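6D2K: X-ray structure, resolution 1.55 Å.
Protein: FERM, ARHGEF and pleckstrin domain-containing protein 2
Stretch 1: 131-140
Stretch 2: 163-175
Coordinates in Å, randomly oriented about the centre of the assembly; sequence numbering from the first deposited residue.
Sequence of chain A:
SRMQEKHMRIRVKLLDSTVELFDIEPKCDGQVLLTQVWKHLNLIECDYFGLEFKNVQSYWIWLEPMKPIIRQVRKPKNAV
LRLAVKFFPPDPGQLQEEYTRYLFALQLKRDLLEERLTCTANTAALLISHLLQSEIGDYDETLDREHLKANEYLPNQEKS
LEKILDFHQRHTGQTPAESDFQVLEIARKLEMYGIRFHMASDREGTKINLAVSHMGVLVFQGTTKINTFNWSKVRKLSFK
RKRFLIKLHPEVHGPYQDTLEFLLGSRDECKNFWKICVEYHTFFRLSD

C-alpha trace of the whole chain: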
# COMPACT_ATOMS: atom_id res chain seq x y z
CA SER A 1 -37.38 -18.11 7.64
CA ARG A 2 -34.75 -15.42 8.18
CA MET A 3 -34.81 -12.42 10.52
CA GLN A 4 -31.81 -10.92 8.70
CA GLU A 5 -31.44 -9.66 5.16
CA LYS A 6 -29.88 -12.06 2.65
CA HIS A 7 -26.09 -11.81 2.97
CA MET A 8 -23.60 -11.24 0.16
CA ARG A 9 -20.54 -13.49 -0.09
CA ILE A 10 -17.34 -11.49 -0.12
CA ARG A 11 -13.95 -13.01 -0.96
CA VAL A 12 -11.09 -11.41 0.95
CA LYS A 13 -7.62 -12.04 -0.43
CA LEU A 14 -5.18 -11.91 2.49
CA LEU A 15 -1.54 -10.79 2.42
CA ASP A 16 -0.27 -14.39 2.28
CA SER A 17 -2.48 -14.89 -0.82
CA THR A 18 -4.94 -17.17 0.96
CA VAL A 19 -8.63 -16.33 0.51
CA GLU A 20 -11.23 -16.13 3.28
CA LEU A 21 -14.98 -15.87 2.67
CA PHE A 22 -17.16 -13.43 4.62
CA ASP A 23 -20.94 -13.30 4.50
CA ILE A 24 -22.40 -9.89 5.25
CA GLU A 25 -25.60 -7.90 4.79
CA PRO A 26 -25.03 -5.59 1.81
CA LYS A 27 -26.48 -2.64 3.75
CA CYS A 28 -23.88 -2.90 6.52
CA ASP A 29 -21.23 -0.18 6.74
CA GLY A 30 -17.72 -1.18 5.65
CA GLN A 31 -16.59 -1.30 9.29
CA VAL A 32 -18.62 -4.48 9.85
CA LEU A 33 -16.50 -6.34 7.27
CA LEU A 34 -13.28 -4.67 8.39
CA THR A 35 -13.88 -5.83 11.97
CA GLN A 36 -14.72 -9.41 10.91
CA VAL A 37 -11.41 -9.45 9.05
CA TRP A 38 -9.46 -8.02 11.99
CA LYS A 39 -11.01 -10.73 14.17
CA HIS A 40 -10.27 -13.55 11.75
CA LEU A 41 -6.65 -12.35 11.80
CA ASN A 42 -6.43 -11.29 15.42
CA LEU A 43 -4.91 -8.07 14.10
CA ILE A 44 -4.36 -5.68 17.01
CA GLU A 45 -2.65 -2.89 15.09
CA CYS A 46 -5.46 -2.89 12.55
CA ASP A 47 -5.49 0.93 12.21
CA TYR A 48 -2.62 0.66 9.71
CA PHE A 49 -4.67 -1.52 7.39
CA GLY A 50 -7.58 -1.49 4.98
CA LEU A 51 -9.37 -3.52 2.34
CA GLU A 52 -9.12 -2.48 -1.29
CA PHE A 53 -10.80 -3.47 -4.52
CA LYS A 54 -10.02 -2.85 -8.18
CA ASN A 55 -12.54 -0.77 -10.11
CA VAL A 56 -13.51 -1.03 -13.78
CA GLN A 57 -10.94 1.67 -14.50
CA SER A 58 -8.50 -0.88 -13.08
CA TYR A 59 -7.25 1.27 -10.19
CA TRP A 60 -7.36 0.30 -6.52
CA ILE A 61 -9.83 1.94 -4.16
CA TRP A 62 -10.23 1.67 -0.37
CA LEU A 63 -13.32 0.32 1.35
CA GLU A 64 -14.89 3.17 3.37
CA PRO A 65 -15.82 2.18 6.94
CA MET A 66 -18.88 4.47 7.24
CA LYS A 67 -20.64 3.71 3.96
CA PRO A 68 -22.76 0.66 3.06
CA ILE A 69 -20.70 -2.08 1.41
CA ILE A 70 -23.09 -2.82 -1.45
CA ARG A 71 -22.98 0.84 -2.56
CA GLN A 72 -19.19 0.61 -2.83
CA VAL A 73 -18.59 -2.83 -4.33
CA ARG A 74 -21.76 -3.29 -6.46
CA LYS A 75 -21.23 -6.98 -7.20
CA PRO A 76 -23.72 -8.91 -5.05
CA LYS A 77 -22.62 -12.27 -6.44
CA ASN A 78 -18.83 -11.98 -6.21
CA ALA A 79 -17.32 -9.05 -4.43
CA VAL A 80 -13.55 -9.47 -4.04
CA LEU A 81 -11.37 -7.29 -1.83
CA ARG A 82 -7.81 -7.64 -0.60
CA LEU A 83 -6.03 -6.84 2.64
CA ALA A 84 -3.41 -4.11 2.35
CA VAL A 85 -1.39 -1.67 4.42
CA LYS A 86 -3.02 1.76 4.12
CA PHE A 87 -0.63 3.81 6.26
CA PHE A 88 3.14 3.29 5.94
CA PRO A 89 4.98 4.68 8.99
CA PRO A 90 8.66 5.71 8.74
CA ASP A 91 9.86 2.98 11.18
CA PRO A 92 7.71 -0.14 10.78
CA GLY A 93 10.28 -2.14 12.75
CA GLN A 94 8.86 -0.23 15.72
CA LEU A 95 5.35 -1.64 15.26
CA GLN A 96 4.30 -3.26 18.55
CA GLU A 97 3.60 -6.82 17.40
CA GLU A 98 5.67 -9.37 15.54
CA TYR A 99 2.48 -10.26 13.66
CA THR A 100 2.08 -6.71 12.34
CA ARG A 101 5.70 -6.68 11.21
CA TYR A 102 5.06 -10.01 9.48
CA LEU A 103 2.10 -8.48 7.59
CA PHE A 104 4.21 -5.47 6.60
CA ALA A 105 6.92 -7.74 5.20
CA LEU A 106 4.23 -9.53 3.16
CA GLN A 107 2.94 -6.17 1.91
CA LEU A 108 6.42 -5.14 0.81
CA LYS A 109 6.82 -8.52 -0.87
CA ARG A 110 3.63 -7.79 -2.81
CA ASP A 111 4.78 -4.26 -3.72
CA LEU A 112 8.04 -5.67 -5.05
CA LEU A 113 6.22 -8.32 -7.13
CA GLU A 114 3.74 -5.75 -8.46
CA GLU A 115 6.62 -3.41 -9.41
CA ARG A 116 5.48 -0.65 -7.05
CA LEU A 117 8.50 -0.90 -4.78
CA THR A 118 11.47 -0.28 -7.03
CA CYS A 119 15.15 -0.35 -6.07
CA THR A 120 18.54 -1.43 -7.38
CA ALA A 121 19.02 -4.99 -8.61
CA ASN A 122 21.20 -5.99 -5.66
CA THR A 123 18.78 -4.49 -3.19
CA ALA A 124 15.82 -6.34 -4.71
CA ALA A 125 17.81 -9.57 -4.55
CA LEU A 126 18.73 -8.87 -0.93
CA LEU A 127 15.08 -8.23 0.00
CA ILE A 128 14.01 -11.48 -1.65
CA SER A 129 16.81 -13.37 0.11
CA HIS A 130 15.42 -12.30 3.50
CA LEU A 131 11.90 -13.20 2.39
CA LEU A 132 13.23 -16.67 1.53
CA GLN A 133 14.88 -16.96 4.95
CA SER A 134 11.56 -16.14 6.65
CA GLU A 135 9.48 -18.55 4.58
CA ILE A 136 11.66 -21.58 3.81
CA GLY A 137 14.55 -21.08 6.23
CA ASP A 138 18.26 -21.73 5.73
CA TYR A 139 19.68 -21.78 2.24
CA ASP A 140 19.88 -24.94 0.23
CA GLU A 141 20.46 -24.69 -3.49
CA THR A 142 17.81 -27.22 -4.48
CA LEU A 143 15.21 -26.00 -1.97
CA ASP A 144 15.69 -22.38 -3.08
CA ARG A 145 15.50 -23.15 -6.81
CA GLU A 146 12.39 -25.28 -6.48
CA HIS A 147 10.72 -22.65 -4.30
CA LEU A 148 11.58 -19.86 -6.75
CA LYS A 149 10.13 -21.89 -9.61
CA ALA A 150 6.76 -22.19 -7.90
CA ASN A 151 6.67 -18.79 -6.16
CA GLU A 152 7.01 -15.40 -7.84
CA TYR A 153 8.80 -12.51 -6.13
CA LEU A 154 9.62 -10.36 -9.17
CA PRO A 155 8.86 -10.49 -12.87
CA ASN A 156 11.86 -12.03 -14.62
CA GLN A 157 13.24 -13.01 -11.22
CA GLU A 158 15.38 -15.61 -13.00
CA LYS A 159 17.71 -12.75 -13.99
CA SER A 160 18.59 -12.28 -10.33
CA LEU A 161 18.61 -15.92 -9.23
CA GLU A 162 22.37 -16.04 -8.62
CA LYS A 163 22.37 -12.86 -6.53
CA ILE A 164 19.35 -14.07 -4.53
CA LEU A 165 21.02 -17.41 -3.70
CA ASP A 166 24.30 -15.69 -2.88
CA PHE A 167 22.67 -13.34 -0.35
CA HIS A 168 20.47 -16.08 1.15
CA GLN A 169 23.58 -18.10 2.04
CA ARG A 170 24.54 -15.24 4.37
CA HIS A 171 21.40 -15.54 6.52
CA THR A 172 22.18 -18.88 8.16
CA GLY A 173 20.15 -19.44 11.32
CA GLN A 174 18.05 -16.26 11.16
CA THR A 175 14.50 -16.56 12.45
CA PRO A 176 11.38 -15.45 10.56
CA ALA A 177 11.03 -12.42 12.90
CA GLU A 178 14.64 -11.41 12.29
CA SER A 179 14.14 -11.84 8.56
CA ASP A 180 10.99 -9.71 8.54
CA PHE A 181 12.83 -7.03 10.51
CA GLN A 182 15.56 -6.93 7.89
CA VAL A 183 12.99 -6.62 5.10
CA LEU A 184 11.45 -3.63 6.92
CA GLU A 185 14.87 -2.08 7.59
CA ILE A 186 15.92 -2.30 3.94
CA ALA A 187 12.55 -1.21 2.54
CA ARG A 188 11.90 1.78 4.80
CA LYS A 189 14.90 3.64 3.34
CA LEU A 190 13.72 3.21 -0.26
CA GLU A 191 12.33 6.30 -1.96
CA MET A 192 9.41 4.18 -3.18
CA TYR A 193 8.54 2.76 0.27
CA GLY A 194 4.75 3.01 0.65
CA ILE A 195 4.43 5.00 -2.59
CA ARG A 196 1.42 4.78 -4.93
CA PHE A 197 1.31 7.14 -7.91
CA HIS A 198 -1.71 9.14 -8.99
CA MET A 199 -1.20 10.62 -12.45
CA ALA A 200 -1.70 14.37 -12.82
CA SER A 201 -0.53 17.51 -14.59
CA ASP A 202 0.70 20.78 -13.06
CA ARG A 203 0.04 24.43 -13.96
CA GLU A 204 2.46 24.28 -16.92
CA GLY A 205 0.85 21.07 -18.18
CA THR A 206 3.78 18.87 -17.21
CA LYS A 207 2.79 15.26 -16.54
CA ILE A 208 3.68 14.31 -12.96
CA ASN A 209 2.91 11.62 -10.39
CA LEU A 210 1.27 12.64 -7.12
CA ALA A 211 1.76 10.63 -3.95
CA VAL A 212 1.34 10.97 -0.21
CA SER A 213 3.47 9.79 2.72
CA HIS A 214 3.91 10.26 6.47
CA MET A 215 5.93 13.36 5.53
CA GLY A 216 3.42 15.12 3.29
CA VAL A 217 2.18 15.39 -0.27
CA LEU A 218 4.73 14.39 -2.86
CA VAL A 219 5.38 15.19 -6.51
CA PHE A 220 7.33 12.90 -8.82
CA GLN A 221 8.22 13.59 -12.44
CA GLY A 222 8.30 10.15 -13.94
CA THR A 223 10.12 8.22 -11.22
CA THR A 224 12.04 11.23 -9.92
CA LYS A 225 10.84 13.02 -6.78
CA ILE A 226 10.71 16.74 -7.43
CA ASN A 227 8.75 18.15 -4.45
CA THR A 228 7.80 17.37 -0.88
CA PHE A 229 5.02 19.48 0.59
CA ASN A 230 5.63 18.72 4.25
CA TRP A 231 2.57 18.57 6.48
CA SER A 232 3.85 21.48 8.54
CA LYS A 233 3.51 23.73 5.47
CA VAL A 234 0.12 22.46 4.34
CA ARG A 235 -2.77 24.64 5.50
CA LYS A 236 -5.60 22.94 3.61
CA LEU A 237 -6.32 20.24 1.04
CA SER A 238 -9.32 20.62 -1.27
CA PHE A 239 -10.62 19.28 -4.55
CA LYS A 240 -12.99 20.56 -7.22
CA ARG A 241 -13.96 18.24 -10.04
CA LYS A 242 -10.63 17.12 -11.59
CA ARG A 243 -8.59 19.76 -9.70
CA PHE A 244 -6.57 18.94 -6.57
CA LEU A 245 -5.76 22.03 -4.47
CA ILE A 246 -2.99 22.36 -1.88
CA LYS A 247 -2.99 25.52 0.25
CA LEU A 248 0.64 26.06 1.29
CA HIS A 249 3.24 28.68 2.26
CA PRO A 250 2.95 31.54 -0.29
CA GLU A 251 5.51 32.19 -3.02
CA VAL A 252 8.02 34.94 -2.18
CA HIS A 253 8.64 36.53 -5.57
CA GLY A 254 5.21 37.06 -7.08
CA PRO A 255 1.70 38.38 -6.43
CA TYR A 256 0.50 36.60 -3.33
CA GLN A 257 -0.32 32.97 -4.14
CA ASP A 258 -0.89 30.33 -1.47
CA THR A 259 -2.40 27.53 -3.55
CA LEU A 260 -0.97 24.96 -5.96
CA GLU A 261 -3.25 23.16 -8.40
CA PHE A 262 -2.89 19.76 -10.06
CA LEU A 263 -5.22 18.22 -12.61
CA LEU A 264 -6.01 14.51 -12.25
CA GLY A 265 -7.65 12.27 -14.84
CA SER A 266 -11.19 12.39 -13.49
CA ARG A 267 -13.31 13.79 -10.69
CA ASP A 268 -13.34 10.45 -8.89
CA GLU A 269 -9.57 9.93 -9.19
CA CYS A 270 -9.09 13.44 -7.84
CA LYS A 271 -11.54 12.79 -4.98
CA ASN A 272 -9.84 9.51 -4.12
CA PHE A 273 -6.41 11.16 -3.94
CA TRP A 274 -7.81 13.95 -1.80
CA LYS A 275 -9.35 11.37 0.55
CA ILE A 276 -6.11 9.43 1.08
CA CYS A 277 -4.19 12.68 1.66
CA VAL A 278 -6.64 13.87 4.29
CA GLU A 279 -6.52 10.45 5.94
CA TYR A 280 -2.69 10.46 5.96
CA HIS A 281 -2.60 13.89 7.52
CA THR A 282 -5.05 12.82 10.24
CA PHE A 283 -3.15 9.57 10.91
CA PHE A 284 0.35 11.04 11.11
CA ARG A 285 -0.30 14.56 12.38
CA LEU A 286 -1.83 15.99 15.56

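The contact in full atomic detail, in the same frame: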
# COMPACT_ATOMS: atom_id res chain seq x y z
N LEU A 131 13.23 -12.60 2.48
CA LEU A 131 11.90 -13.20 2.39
C LEU A 131 11.99 -14.72 2.31
O LEU A 131 11.20 -15.43 2.95
CB LEU A 131 11.13 -12.63 1.19
CG LEU A 131 10.69 -11.17 1.31
CD1 LEU A 131 10.23 -10.62 -0.05
CD2 LEU A 131 9.61 -11.01 2.35
N LEU A 132 12.97 -15.23 1.56
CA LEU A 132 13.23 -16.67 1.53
C LEU A 132 13.61 -17.19 2.91
O LEU A 132 13.10 -18.23 3.35
CB LEU A 132 14.33 -17.02 0.53
CG LEU A 132 14.01 -16.87 -0.96
CD1 LEU A 132 15.22 -17.31 -1.78
CD2 LEU A 132 12.78 -17.68 -1.35
N GLN A 133 14.48 -16.49 3.62
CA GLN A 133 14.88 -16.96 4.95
C GLN A 133 13.66 -17.07 5.88
O GLN A 133 13.52 -18.05 6.62
CB GLN A 133 15.96 -16.06 5.53
CG GLN A 133 16.57 -16.53 6.86
CD GLN A 133 17.31 -17.85 6.75
OE1 GLN A 133 17.84 -18.20 5.70
NE2 GLN A 133 17.37 -18.60 7.86
N SER A 134 12.75 -16.10 5.80
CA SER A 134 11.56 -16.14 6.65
C SER A 134 10.64 -17.30 6.30
O SER A 134 10.04 -17.90 7.19
CB SER A 134 10.77 -14.83 6.57
OG SER A 134 10.04 -14.72 5.36
N GLU A 135 10.51 -17.62 5.01
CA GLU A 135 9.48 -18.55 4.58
C GLU A 135 9.96 -19.99 4.52
O GLU A 135 9.26 -20.90 4.96
CB GLU A 135 8.89 -18.13 3.23
CG GLU A 135 7.73 -19.02 2.79
CD GLU A 135 6.79 -18.32 1.83
OE1 GLU A 135 6.32 -17.21 2.14
OE2 GLU A 135 6.49 -18.90 0.75
N ILE A 136 11.15 -20.20 3.96
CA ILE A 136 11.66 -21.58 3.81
C ILE A 136 12.90 -21.87 4.65
O ILE A 136 13.39 -23.00 4.67
CB ILE A 136 11.94 -21.96 2.33
CG1 ILE A 136 13.06 -21.11 1.73
CG2 ILE A 136 10.66 -21.89 1.51
CD1 ILE A 136 13.43 -21.53 0.30
N GLY A 137 13.42 -20.86 5.35
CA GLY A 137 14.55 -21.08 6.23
C GLY A 137 15.92 -21.08 5.57
O GLY A 137 16.11 -20.48 4.51
N ASP A 138 16.88 -21.76 6.20
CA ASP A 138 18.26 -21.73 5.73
C ASP A 138 18.40 -22.16 4.29
O ASP A 138 17.72 -23.07 3.81
CB ASP A 138 19.15 -22.63 6.59
CG ASP A 138 19.37 -22.10 7.99
OD1 ASP A 138 18.96 -20.96 8.31
OD2 ASP A 138 19.96 -22.84 8.80
N TYR A 139 19.33 -21.49 3.61
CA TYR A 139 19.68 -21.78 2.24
C TYR A 139 19.97 -23.25 1.98
O TYR A 139 20.66 -23.92 2.76
CB TYR A 139 20.93 -20.97 1.87
CG TYR A 139 21.50 -21.31 0.51
CD1 TYR A 139 22.54 -22.22 0.37
CD2 TYR A 139 21.00 -20.71 -0.64
CE1 TYR A 139 23.07 -22.52 -0.87
CE2 TYR A 139 21.52 -21.01 -1.89
CZ TYR A 139 22.56 -21.92 -2.00
OH TYR A 139 23.08 -22.22 -3.24
N ASP A 140 19.43 -23.72 0.87
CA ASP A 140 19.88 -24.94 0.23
C ASP A 140 19.62 -24.74 -1.25
O ASP A 140 18.55 -24.28 -1.63
CB ASP A 140 19.12 -26.15 0.74
CG ASP A 140 19.30 -27.34 -0.15
OD1 ASP A 140 20.44 -27.87 -0.20
OD2 ASP A 140 18.34 -27.74 -0.81
N LYS A 163 22.22 -13.82 -7.62
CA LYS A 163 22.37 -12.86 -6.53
C LYS A 163 21.50 -13.25 -5.33
O LYS A 163 21.93 -13.14 -4.18
CB LYS A 163 21.99 -11.45 -6.97
CG LYS A 163 22.93 -10.82 -7.98
CD LYS A 163 22.39 -9.47 -8.44
CE LYS A 163 23.22 -8.89 -9.58
NZ LYS A 163 24.60 -8.55 -9.13
N ILE A 164 20.28 -13.71 -5.60
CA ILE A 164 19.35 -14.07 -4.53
C ILE A 164 19.92 -15.21 -3.67
O ILE A 164 19.90 -15.14 -2.45
CB ILE A 164 17.98 -14.50 -5.10
CG1 ILE A 164 17.27 -13.29 -5.73
CG2 ILE A 164 17.13 -15.10 -3.99
CD1 ILE A 164 16.07 -13.66 -6.60
N LEU A 165 20.42 -16.25 -4.34
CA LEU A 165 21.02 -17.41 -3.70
C LEU A 165 22.25 -17.02 -2.90
O LEU A 165 22.45 -17.47 -1.77
CB LEU A 165 21.42 -18.44 -4.76
CG LEU A 165 20.47 -19.57 -5.16
CD1 LEU A 165 19.03 -19.30 -4.77
CD2 LEU A 165 20.61 -19.87 -6.65
N ASP A 166 23.09 -16.20 -3.51
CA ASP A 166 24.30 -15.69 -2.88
C ASP A 166 24.02 -14.97 -1.56
O ASP A 166 24.66 -15.22 -0.54
CB ASP A 166 25.02 -14.77 -3.87
CG ASP A 166 26.26 -14.10 -3.29
OD1 ASP A 166 27.00 -13.47 -4.07
OD2 ASP A 166 26.49 -14.19 -2.07
N PHE A 167 23.04 -14.07 -1.57
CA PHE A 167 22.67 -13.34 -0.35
C PHE A 167 22.03 -14.28 0.68
O PHE A 167 22.28 -14.15 1.88
CB PHE A 167 21.71 -12.19 -0.66
CG PHE A 167 22.36 -10.98 -1.28
CD1 PHE A 167 23.39 -10.32 -0.65
CD2 PHE A 167 21.87 -10.45 -2.47
CE1 PHE A 167 23.99 -9.21 -1.22
CE2 PHE A 167 22.45 -9.34 -3.05
CZ PHE A 167 23.51 -8.70 -2.41
N HIS A 168 21.16 -15.18 0.23
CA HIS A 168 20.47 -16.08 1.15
C HIS A 168 21.46 -16.91 1.96
O HIS A 168 21.23 -17.17 3.14
CB HIS A 168 19.51 -16.99 0.39
CG HIS A 168 18.60 -17.78 1.28
ND1 HIS A 168 17.90 -18.88 0.84
CD2 HIS A 168 18.28 -17.63 2.59
CE1 HIS A 168 17.18 -19.37 1.83
NE2 HIS A 168 17.40 -18.64 2.90
N GLN A 169 22.57 -17.31 1.34
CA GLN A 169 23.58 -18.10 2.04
C GLN A 169 24.14 -17.37 3.26
O GLN A 169 24.66 -18.00 4.18
CB GLN A 169 24.73 -18.46 1.09
CG GLN A 169 24.34 -19.41 0.00
CD GLN A 169 25.44 -19.59 -1.03
OE1 GLN A 169 26.55 -20.00 -0.70
NE2 GLN A 169 25.13 -19.28 -2.28
N ARG A 170 24.01 -16.04 3.28
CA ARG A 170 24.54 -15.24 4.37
C ARG A 170 23.63 -15.23 5.60
O ARG A 170 24.03 -14.74 6.65
CB ARG A 170 24.75 -13.79 3.93
CG ARG A 170 25.53 -13.63 2.65
CD ARG A 170 25.68 -12.16 2.27
NE ARG A 170 26.47 -12.02 1.06
CZ ARG A 170 26.93 -10.87 0.60
NH1 ARG A 170 26.69 -9.74 1.26
NH2 ARG A 170 27.64 -10.84 -0.51
N HIS A 171 22.40 -15.73 5.47
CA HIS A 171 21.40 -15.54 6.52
C HIS A 171 21.21 -16.76 7.40
O HIS A 171 20.20 -16.87 8.09
CB HIS A 171 20.04 -15.19 5.92
CG HIS A 171 20.08 -14.05 4.96
ND1 HIS A 171 20.97 -13.01 5.07
CD2 HIS A 171 19.31 -13.79 3.87
CE1 HIS A 171 20.76 -12.15 4.08
NE2 HIS A 171 19.75 -12.59 3.35
N THR A 172 22.20 -17.66 7.37
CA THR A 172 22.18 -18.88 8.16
C THR A 172 21.67 -18.68 9.58
O THR A 172 22.17 -17.84 10.32
CB THR A 172 23.59 -19.47 8.22
OG1 THR A 172 24.06 -19.69 6.88
CG2 THR A 172 23.58 -20.80 8.96
N GLY A 173 20.67 -19.47 9.96
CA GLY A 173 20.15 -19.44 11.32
C GLY A 173 19.20 -18.32 11.71
O GLY A 173 18.69 -18.30 12.83
N GLN A 174 18.95 -17.37 10.82
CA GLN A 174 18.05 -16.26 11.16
C GLN A 174 16.58 -16.68 11.22
O GLN A 174 16.11 -17.46 10.41
CB GLN A 174 18.26 -15.06 10.22
CG GLN A 174 19.55 -14.31 10.56
CD GLN A 174 19.90 -13.21 9.58
OE1 GLN A 174 19.02 -12.56 9.00
NE2 GLN A 174 21.20 -12.98 9.40
N THR A 175 15.87 -16.16 12.22
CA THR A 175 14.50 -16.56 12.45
C THR A 175 13.57 -15.80 11.49
O THR A 175 13.99 -14.83 10.86
CB THR A 175 14.07 -16.24 13.88
OG1 THR A 175 14.05 -14.82 14.08
CG2 THR A 175 15.04 -16.88 14.91
O HOH W 1 20.33 -19.16 4.95

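Contact between stretch 131-140 and stretch 163-175, built round Y139, H168 and Q133. The imidazole of H168 is sandwiched: L132 CB lies over one face (4.0 Å to the ring centroid) and Y139 CB over the opposite one (also 4.0 Å), both as CH-pi contacts. At the ring's edge, H168 NE2 is shared between two acceptors, G137 O (2.8 Å) and Q133 OE1 (2.9 Å); with N-H...acceptor angles near 127°, both hydrogen bonds are weak, as expected when one proton points between two oxygens. The Y139 ring turns its edge toward the H168 face, the planes at 85°, and carries Q169 CG over its own face, 3.3 Å from the Y139 ring centroid; Y139 CE2 also packs against L165 CG at 3.7 Å. The Q133 amide links helix to turn. Q133 NE2 donates almost linearly to Q174 O (3.1 Å) and, within its own stretch, to D138 OD1 (2.9 Å). That same D138 OD1 accepts from G173 N (2.8 Å), fastening the type II turn H171-Q174, where G173 has positive phi. A buttressing water donates to Q133 OE1 (2.8 Å) and H168 O (2.8 Å) and accepts from Y139 N (2.9 Å), so it ties all three central residues together. Between the two helices, L132 CD1 meets I164 CG2 at 3.7 Å.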